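Local coordinates for cytochrome c-552/4 domain-containing protein (Ignicoccus hospitalis KIN4/I, PDB 4QO5), which is a membrane-associated octaheme cytochrome c of unknown precise function that carries eight covalently bound hemes and probably transfers electrons, at residues A[217-221]-A[222-226]; A[229-232]-A[233-236]; A[256-259]-A[260-264]. All coordinates share one frame; numbering follows the deposited sequence.

Interaction 1 (A[217-221]-A[222-226]). With HEC (heme c), chain C.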
# COMPACT_ATOMS: atom_id res chain seq x y z
N ALA A 217 19.66 9.82 5.11
CA ALA A 217 18.23 9.78 4.95
C ALA A 217 17.93 10.73 3.78
O ALA A 217 18.66 11.71 3.58
CB ALA A 217 17.53 10.22 6.23
N CYS A 218 16.89 10.41 3.01
CA CYS A 218 16.40 11.22 1.89
C CYS A 218 17.24 11.09 0.62
O CYS A 218 16.72 10.74 -0.44
CB CYS A 218 16.23 12.70 2.32
SG CYS A 218 15.26 12.65 3.84
N HIS A 219 18.53 11.38 0.72
CA HIS A 219 19.43 11.10 -0.38
C HIS A 219 20.50 10.12 0.13
O HIS A 219 21.50 10.52 0.74
CB HIS A 219 20.04 12.37 -0.98
CG HIS A 219 20.31 13.44 0.02
ND1 HIS A 219 21.14 13.26 1.11
CD2 HIS A 219 19.85 14.71 0.12
CE1 HIS A 219 21.18 14.36 1.82
NE2 HIS A 219 20.40 15.25 1.24
N PRO A 220 20.26 8.81 -0.09
CA PRO A 220 21.17 7.78 0.42
C PRO A 220 22.56 7.83 -0.19
O PRO A 220 22.73 8.34 -1.31
CB PRO A 220 20.51 6.45 -0.00
CG PRO A 220 19.12 6.80 -0.42
CD PRO A 220 19.08 8.26 -0.79
N ARG A 221 23.53 7.28 0.54
CA ARG A 221 24.85 7.05 -0.02
C ARG A 221 24.71 5.83 -0.95
O ARG A 221 23.74 5.10 -0.83
CB ARG A 221 25.85 6.77 1.11
CG ARG A 221 25.64 5.41 1.78
CD ARG A 221 26.66 5.11 2.90
NE ARG A 221 26.52 3.71 3.27
CZ ARG A 221 25.63 3.24 4.14
NH1 ARG A 221 25.54 1.93 4.34
NH2 ARG A 221 24.82 4.07 4.79
N HIS A 222 25.62 5.64 -1.90
CA HIS A 222 26.68 6.59 -2.19
C HIS A 222 26.39 7.45 -3.41
O HIS A 222 27.26 8.19 -3.89
CB HIS A 222 28.02 5.85 -2.38
CG HIS A 222 28.66 5.45 -1.09
ND1 HIS A 222 28.43 4.24 -0.47
CD2 HIS A 222 29.54 6.11 -0.30
CE1 HIS A 222 29.14 4.16 0.63
NE2 HIS A 222 29.82 5.28 0.76
N SER A 223 25.15 7.38 -3.90
CA SER A 223 24.77 8.19 -5.05
C SER A 223 24.45 9.63 -4.64
O SER A 223 24.64 10.53 -5.44
CB SER A 223 23.60 7.56 -5.82
OG SER A 223 22.46 7.43 -4.98
N PHE A 224 23.98 9.82 -3.41
CA PHE A 224 23.65 11.16 -2.87
C PHE A 224 22.88 11.99 -3.90
O PHE A 224 23.27 13.09 -4.26
CB PHE A 224 24.91 11.92 -2.37
CG PHE A 224 25.55 11.30 -1.17
CD1 PHE A 224 24.98 11.45 0.10
CD2 PHE A 224 26.69 10.52 -1.30
CE1 PHE A 224 25.57 10.86 1.20
CE2 PHE A 224 27.27 9.91 -0.21
CZ PHE A 224 26.71 10.08 1.05
N ASP A 225 21.79 11.40 -4.39
CA ASP A 225 21.10 11.89 -5.57
C ASP A 225 19.90 12.74 -5.17
O ASP A 225 19.00 12.25 -4.48
CB ASP A 225 20.63 10.66 -6.37
CG ASP A 225 20.11 11.02 -7.76
OD1 ASP A 225 19.98 12.22 -8.09
OD2 ASP A 225 19.79 10.08 -8.52
N ILE A 226 19.87 14.00 -5.58
CA ILE A 226 18.72 14.83 -5.27
C ILE A 226 17.48 14.36 -6.01
O ILE A 226 16.36 14.68 -5.61
CB ILE A 226 18.95 16.34 -5.49
CG1 ILE A 226 19.15 16.66 -6.97
CG2 ILE A 226 20.12 16.83 -4.61
CD1 ILE A 226 19.14 18.17 -7.26
FE HEC C . 31.34 5.84 2.13
CHA HEC C . 29.77 4.35 4.80
CHB HEC C . 33.03 2.88 1.54
CHC HEC C . 32.73 7.26 -0.51
CHD HEC C . 29.83 8.81 2.91
NA HEC C . 31.37 3.98 2.95
C1A HEC C . 30.64 3.59 4.07
C2A HEC C . 30.95 2.22 4.37
C3A HEC C . 31.83 1.80 3.48
C4A HEC C . 32.12 2.89 2.57
CMA HEC C . 32.44 0.38 3.40
CAA HEC C . 30.37 1.42 5.57
CBA HEC C . 28.87 1.17 5.51
CGA HEC C . 28.66 -0.05 4.66
O1A HEC C . 27.70 -0.03 3.85
O2A HEC C . 29.47 -1.02 4.78
NB HEC C . 32.65 5.21 0.90
C1B HEC C . 33.17 3.94 0.70
C2B HEC C . 33.80 3.86 -0.58
C3B HEC C . 33.63 5.08 -1.12
C4B HEC C . 32.96 5.94 -0.22
CMB HEC C . 34.43 2.55 -1.14
CAB HEC C . 33.90 5.68 -2.49
CBB HEC C . 33.62 4.65 -3.64
NC HEC C . 31.33 7.68 1.37
C1C HEC C . 31.99 8.10 0.25
C2C HEC C . 31.93 9.54 0.15
C3C HEC C . 30.94 9.88 0.99
C4C HEC C . 30.67 8.78 1.84
CMC HEC C . 32.41 10.24 -1.15
CAC HEC C . 30.22 11.20 1.38
CBC HEC C . 29.92 12.15 0.19
ND HEC C . 30.05 6.44 3.59
C1D HEC C . 29.52 7.72 3.67
C2D HEC C . 28.55 7.83 4.72
C3D HEC C . 28.52 6.44 5.35
C4D HEC C . 29.49 5.66 4.59
CMD HEC C . 27.77 9.14 5.03
CAD HEC C . 27.69 5.86 6.53
CBD HEC C . 27.04 6.87 7.46
CGD HEC C . 25.66 7.24 6.93
O1D HEC C . 24.98 8.05 7.58
O2D HEC C . 25.25 6.71 5.86
O HOH W 1 20.93 8.95 -3.25
O HOH W 2 22.68 5.20 -3.51

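Interaction 2 (A[229-232]-A[233-236]). With HEC (heme c), chain F.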
# COMPACT_ATOMS: atom_id res chain seq x y z
N ALA A 229 16.10 12.31 -3.41
CA ALA A 229 15.63 13.14 -2.30
C ALA A 229 14.30 13.80 -2.66
O ALA A 229 13.47 14.05 -1.78
CB ALA A 229 16.67 14.21 -1.95
N ARG A 230 14.09 14.08 -3.94
CA ARG A 230 12.85 14.70 -4.37
C ARG A 230 11.75 13.73 -4.78
O ARG A 230 10.71 14.16 -5.28
CB ARG A 230 13.15 15.60 -5.55
CG ARG A 230 13.94 16.82 -5.17
CD ARG A 230 14.61 17.42 -6.38
NE ARG A 230 15.05 18.77 -6.11
CZ ARG A 230 15.61 19.54 -7.02
NH1 ARG A 230 15.88 19.00 -8.19
NH2 ARG A 230 16.00 20.79 -6.74
N SER A 231 11.99 12.44 -4.59
CA SER A 231 10.98 11.43 -4.92
C SER A 231 10.09 11.25 -3.69
O SER A 231 10.49 11.56 -2.58
CB SER A 231 11.65 10.09 -5.26
OG SER A 231 12.22 9.48 -4.10
N PRO A 232 8.89 10.71 -3.88
CA PRO A 232 8.08 10.39 -2.70
C PRO A 232 8.57 9.14 -1.97
O PRO A 232 8.34 8.99 -0.77
CB PRO A 232 6.70 10.11 -3.31
CG PRO A 232 7.03 9.56 -4.69
CD PRO A 232 8.20 10.37 -5.15
N TYR A 233 9.23 8.25 -2.70
CA TYR A 233 9.61 6.95 -2.17
C TYR A 233 10.55 7.10 -1.00
O TYR A 233 10.44 6.39 -0.00
CB TYR A 233 10.31 6.14 -3.25
CG TYR A 233 9.42 5.82 -4.41
CD1 TYR A 233 8.35 4.96 -4.25
CD2 TYR A 233 9.64 6.39 -5.66
CE1 TYR A 233 7.53 4.65 -5.32
CE2 TYR A 233 8.81 6.09 -6.74
CZ TYR A 233 7.77 5.21 -6.55
OH TYR A 233 6.94 4.92 -7.61
N THR A 234 11.44 8.07 -1.10
CA THR A 234 12.45 8.22 -0.08
C THR A 234 11.87 8.64 1.29
O THR A 234 12.30 8.15 2.32
CB THR A 234 13.58 9.15 -0.54
OG1 THR A 234 14.72 8.88 0.27
CG2 THR A 234 13.19 10.64 -0.45
N CYS A 235 10.87 9.53 1.28
CA CYS A 235 10.23 9.94 2.53
C CYS A 235 9.33 8.85 3.05
O CYS A 235 9.05 8.77 4.25
CB CYS A 235 9.39 11.22 2.34
SG CYS A 235 10.12 12.47 1.29
N GLY A 236 8.84 8.02 2.13
CA GLY A 236 8.06 6.85 2.46
C GLY A 236 8.82 5.77 3.24
O GLY A 236 8.21 4.79 3.66
FE HEC F . 19.85 17.18 1.96
CHA HEC F . 19.58 18.47 -1.24
CHB HEC F . 23.16 17.96 2.06
CHC HEC F . 20.07 15.93 5.19
CHD HEC F . 16.54 16.40 1.93
NA HEC F . 21.06 18.00 0.65
C1A HEC F . 20.79 18.54 -0.59
C2A HEC F . 21.98 19.14 -1.12
C3A HEC F . 22.94 19.00 -0.21
C4A HEC F . 22.41 18.30 0.94
CMA HEC F . 24.39 19.50 -0.34
CAA HEC F . 22.12 19.82 -2.50
CBA HEC F . 21.38 21.17 -2.47
CGA HEC F . 22.13 22.13 -1.57
O1A HEC F . 23.21 22.61 -1.98
O2A HEC F . 21.63 22.40 -0.45
NB HEC F . 21.32 16.95 3.29
C1B HEC F . 22.61 17.43 3.21
C2B HEC F . 23.24 17.24 4.50
C3B HEC F . 22.29 16.74 5.32
C4B HEC F . 21.13 16.51 4.57
CMB HEC F . 24.66 17.76 4.84
CAB HEC F . 22.07 16.40 6.81
CBB HEC F . 22.68 17.51 7.74
NC HEC F . 18.66 16.39 3.31
C1C HEC F . 18.86 15.85 4.56
C2C HEC F . 17.75 15.00 4.94
C3C HEC F . 16.77 15.43 4.13
C4C HEC F . 17.33 16.10 3.01
CMC HEC F . 17.58 14.57 6.42
CAC HEC F . 15.27 15.19 4.03
CBC HEC F . 14.49 15.27 5.38
ND HEC F . 18.31 17.38 0.58
C1D HEC F . 17.00 17.01 0.80
C2D HEC F . 16.20 17.40 -0.32
C3D HEC F . 17.16 18.01 -1.32
C4D HEC F . 18.44 17.99 -0.66
CMD HEC F . 14.68 17.17 -0.50
CAD HEC F . 16.84 18.65 -2.68
CBD HEC F . 16.63 20.13 -2.32
CGD HEC F . 15.98 20.94 -3.41
O1D HEC F . 16.28 22.16 -3.50
O2D HEC F . 15.15 20.39 -4.17

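Interaction 3 (A[256-259]-A[260-264])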
# COMPACT_ATOMS: atom_id res chain seq x y z
N GLY A 256 -0.05 13.02 -6.57
CA GLY A 256 0.65 11.73 -6.65
C GLY A 256 0.34 10.93 -7.91
O GLY A 256 1.25 10.42 -8.57
N ASN A 257 -0.96 10.82 -8.25
CA ASN A 257 -1.37 10.08 -9.44
C ASN A 257 -0.64 10.62 -10.65
O ASN A 257 -0.10 9.86 -11.46
CB ASN A 257 -2.87 10.23 -9.71
CG ASN A 257 -3.75 9.84 -8.53
OD1 ASN A 257 -3.32 9.13 -7.62
ND2 ASN A 257 -4.99 10.28 -8.57
N ILE A 258 -0.65 11.95 -10.80
CA ILE A 258 -0.04 12.59 -11.95
C ILE A 258 1.49 12.41 -11.96
O ILE A 258 2.10 12.15 -13.01
CB ILE A 258 -0.38 14.10 -11.97
CG1 ILE A 258 -1.88 14.28 -12.22
CG2 ILE A 258 0.38 14.82 -13.07
CD1 ILE A 258 -2.36 15.72 -11.92
N TRP A 259 2.11 12.54 -10.79
CA TRP A 259 3.55 12.40 -10.70
C TRP A 259 3.98 11.00 -11.16
O TRP A 259 4.90 10.86 -11.97
CB TRP A 259 4.05 12.68 -9.29
CG TRP A 259 5.56 12.70 -9.22
CD1 TRP A 259 6.37 13.79 -9.37
CD2 TRP A 259 6.44 11.58 -9.00
NE1 TRP A 259 7.68 13.42 -9.26
CE2 TRP A 259 7.76 12.08 -9.02
CE3 TRP A 259 6.23 10.21 -8.77
CZ2 TRP A 259 8.88 11.26 -8.83
CZ3 TRP A 259 7.36 9.38 -8.58
CH2 TRP A 259 8.66 9.92 -8.63
N PHE A 260 3.28 9.97 -10.68
CA PHE A 260 3.62 8.59 -11.08
C PHE A 260 3.66 8.42 -12.60
O PHE A 260 4.56 7.75 -13.12
CB PHE A 260 2.68 7.57 -10.43
CG PHE A 260 2.93 7.36 -8.96
CD1 PHE A 260 4.21 7.09 -8.49
CD2 PHE A 260 1.89 7.43 -8.06
CE1 PHE A 260 4.44 6.89 -7.13
CE2 PHE A 260 2.12 7.24 -6.71
CZ PHE A 260 3.39 6.97 -6.24
N MET A 261 2.69 9.02 -13.30
CA MET A 261 2.63 8.85 -14.75
C MET A 261 3.45 9.84 -15.58
O MET A 261 3.83 9.52 -16.71
CB MET A 261 1.17 8.87 -15.24
CG MET A 261 0.36 7.69 -14.80
SD MET A 261 1.13 6.09 -15.19
CE MET A 261 1.34 6.20 -16.95
N HIS A 262 3.70 11.04 -15.05
CA HIS A 262 4.38 12.08 -15.83
C HIS A 262 5.84 12.37 -15.44
O HIS A 262 6.54 13.04 -16.19
CB HIS A 262 3.59 13.41 -15.78
CG HIS A 262 2.42 13.44 -16.72
ND1 HIS A 262 1.60 14.54 -16.85
CD2 HIS A 262 1.94 12.50 -17.57
CE1 HIS A 262 0.67 14.28 -17.75
NE2 HIS A 262 0.85 13.05 -18.20
N HIS A 263 6.32 11.84 -14.33
CA HIS A 263 7.66 12.25 -13.85
C HIS A 263 8.80 11.83 -14.78
O HIS A 263 9.89 12.37 -14.70
CB HIS A 263 7.93 11.83 -12.40
CG HIS A 263 8.33 10.40 -12.25
ND1 HIS A 263 7.42 9.37 -12.12
CD2 HIS A 263 9.56 9.83 -12.18
CE1 HIS A 263 8.07 8.23 -11.99
NE2 HIS A 263 9.37 8.48 -12.02
N LYS A 264 8.54 10.87 -15.66
CA LYS A 264 9.52 10.47 -16.66
C LYS A 264 9.85 11.62 -17.61
O LYS A 264 10.89 11.60 -18.28
CB LYS A 264 9.03 9.25 -17.44
CG LYS A 264 7.78 9.51 -18.27
CD LYS A 264 7.41 8.29 -19.12
CE LYS A 264 6.26 8.59 -20.07
NZ LYS A 264 4.96 8.81 -19.38

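Interaction 1 (A[217-221]-A[222-226])
The His222 ring carries the aliphatic part of Arg221 on one face. Arg221 CB lies over the ring centre, and Arg221 CD makes a CH-pi contact 3.9 Å from the His222 ring centroid. The Phe224 ring has Pro220 O and Arg221 CA over one face, the CA in a CH-pi contact. Phe224 CE2 also reaches the heme c atom CBC at 3.5 Å. The Arg221 guanidinium stands nearly perpendicular to the His222 ring, at 84°, with His222 CE1 at its edge.

His222 NE2 binds the heme iron at 2.1 Å, and His83 is the other axial ligand. A cis peptide joins Arg221 to His222. The Arg221 chain runs extended from CG to NE (chi2 179°) past the His222 ring, which brings the guanidinium to both propionates. Arg221 NH1 bonds to heme O1A at 3.0 Å, and Arg221 NH2 bonds to heme O2D at 2.9 Å. Tyr415 of the second subunit also bonds to NH1.

The segment opens with the end of a CxxCH heme-binding motif. Cys218 is linked covalently to another heme c, whose iron His219 binds. Two hemes are thus ligated within four residues of chain.

Phe224 N closes the turn round His222, donating to Pro220 O at 2.9 Å in the carbonyl plane. A water also donates to Pro220 O at 2.7 Å, accepts from Asp225 N and bonds to Ser223 OG. A second water links Ser223 OG to Arg221 O. Asp225 is the N-cap of helix 226-229, its OD1 bonded to Glu227 N.

Interaction 2 (A[229-232]-A[233-236])
Ser231 and Thr234 make a local N-cap contact at the start of the short, weakly bonded helix 232-235, just after helix 226-229. The helix leads into a CxxCH motif that starts at Cys235. Cys235 SG is linked covalently to a heme c, and His239, at the end of that motif, is an axial ligand.

The capping bond itself is weak: Thr234 N to Ser231 OG is 3.4 Å. Ser231 OG lies between its own backbone N and carbonyl carbon (chi1 71°), which turns it to the helix start. Its stronger partner is Ile228 O, so the cap also ties back to the preceding helix. Thr234 OG1 bonds to Cys218 O. Inside the turn, Gly236 N donates to Pro232 O at 3.1 Å, in the carbonyl plane, and Cys235 N adds a weak bond to the same oxygen. Pro232 CG sits over one face of the Tyr233 ring, offset toward the rim. Phe260 of the second subunit stacks with Tyr233.

Arg230 takes no part in the cap and reaches a different heme c. Propionate oxygen O2D lies at the edge of the guanidinium, in its plane, and takes hydrogen bonds from both Arg230 NE (2.5 Å) and Arg230 NH2 (2.7 Å).

Interaction 3 (A[256-259]-A[260-264])
Trp259 O is gripped twice by His263. His263 N and His263 ND1 each donate to it at 2.9 Å. The oxygen lies close to the plane of the His263 ring, while ND1 is tilted 33° from the carbonyl plane. The ND1 bond, with the stack on Trp259, holds the rotation of the ring.

The same ring stacks face to face on the six-membered ring of Trp259. Their centroids are 3.8 Å apart and the planes are nearly parallel, at 4°. His263 CB sits over the five-membered ring, 3.5 Å from its centroid, in a CH-pi contact. CG of His263 sits between its backbone N and carbonyl carbon (chi1 80°), which lays the ring back over the indole. Phe260 CD1 comes to the indole edge, 3.7 Å from Trp259 CE3, and completes an aromatic cluster.

Sound i to i-4 bonds run along the helix. Phe260 N donates to Gly256 O at 3.0 Å, and His262 N donates to Ile258 O at 2.8 Å, whereas Met261 N makes only weak ones. Towards 263-264 the chain tightens into a 3-10 segment. Lys264 NZ hydrogen-bonds back to Met261 O and forms a salt bridge with Glu227 of the third subunit. His262 NE2 bonds to Asp225 of that subunit. Within its own chain, helix 254-262 packs through Trp259 and Phe260 against helix 232-235, and Phe260 meets Trp250 of helix 246-252 edge to face.

In the fold
The three contacts follow one another along the chain. Interaction 1 is wholly buried. Interaction 2 is buried but for the partly exposed Tyr233. Interaction 3 reaches the surface at Phe260, His263 and the exposed Lys264, and lies farthest from the chain centre, about 24 Å (centre to centre). Interaction 2 joins the others: its Ala229 side chain packs on His219 of interaction 1, and its Pro232 and Tyr233 pack on Trp259 and Phe260 of interaction 3. Within one chain, interactions 1 and 3 do not touch. The chemistry shifts with place: iron and propionate bonds in interaction 1, a helix cap beside a propionate in interaction 2, aromatic stacking in interaction 3. Across subunits, 256-264 meets both 217-226 and 229-236.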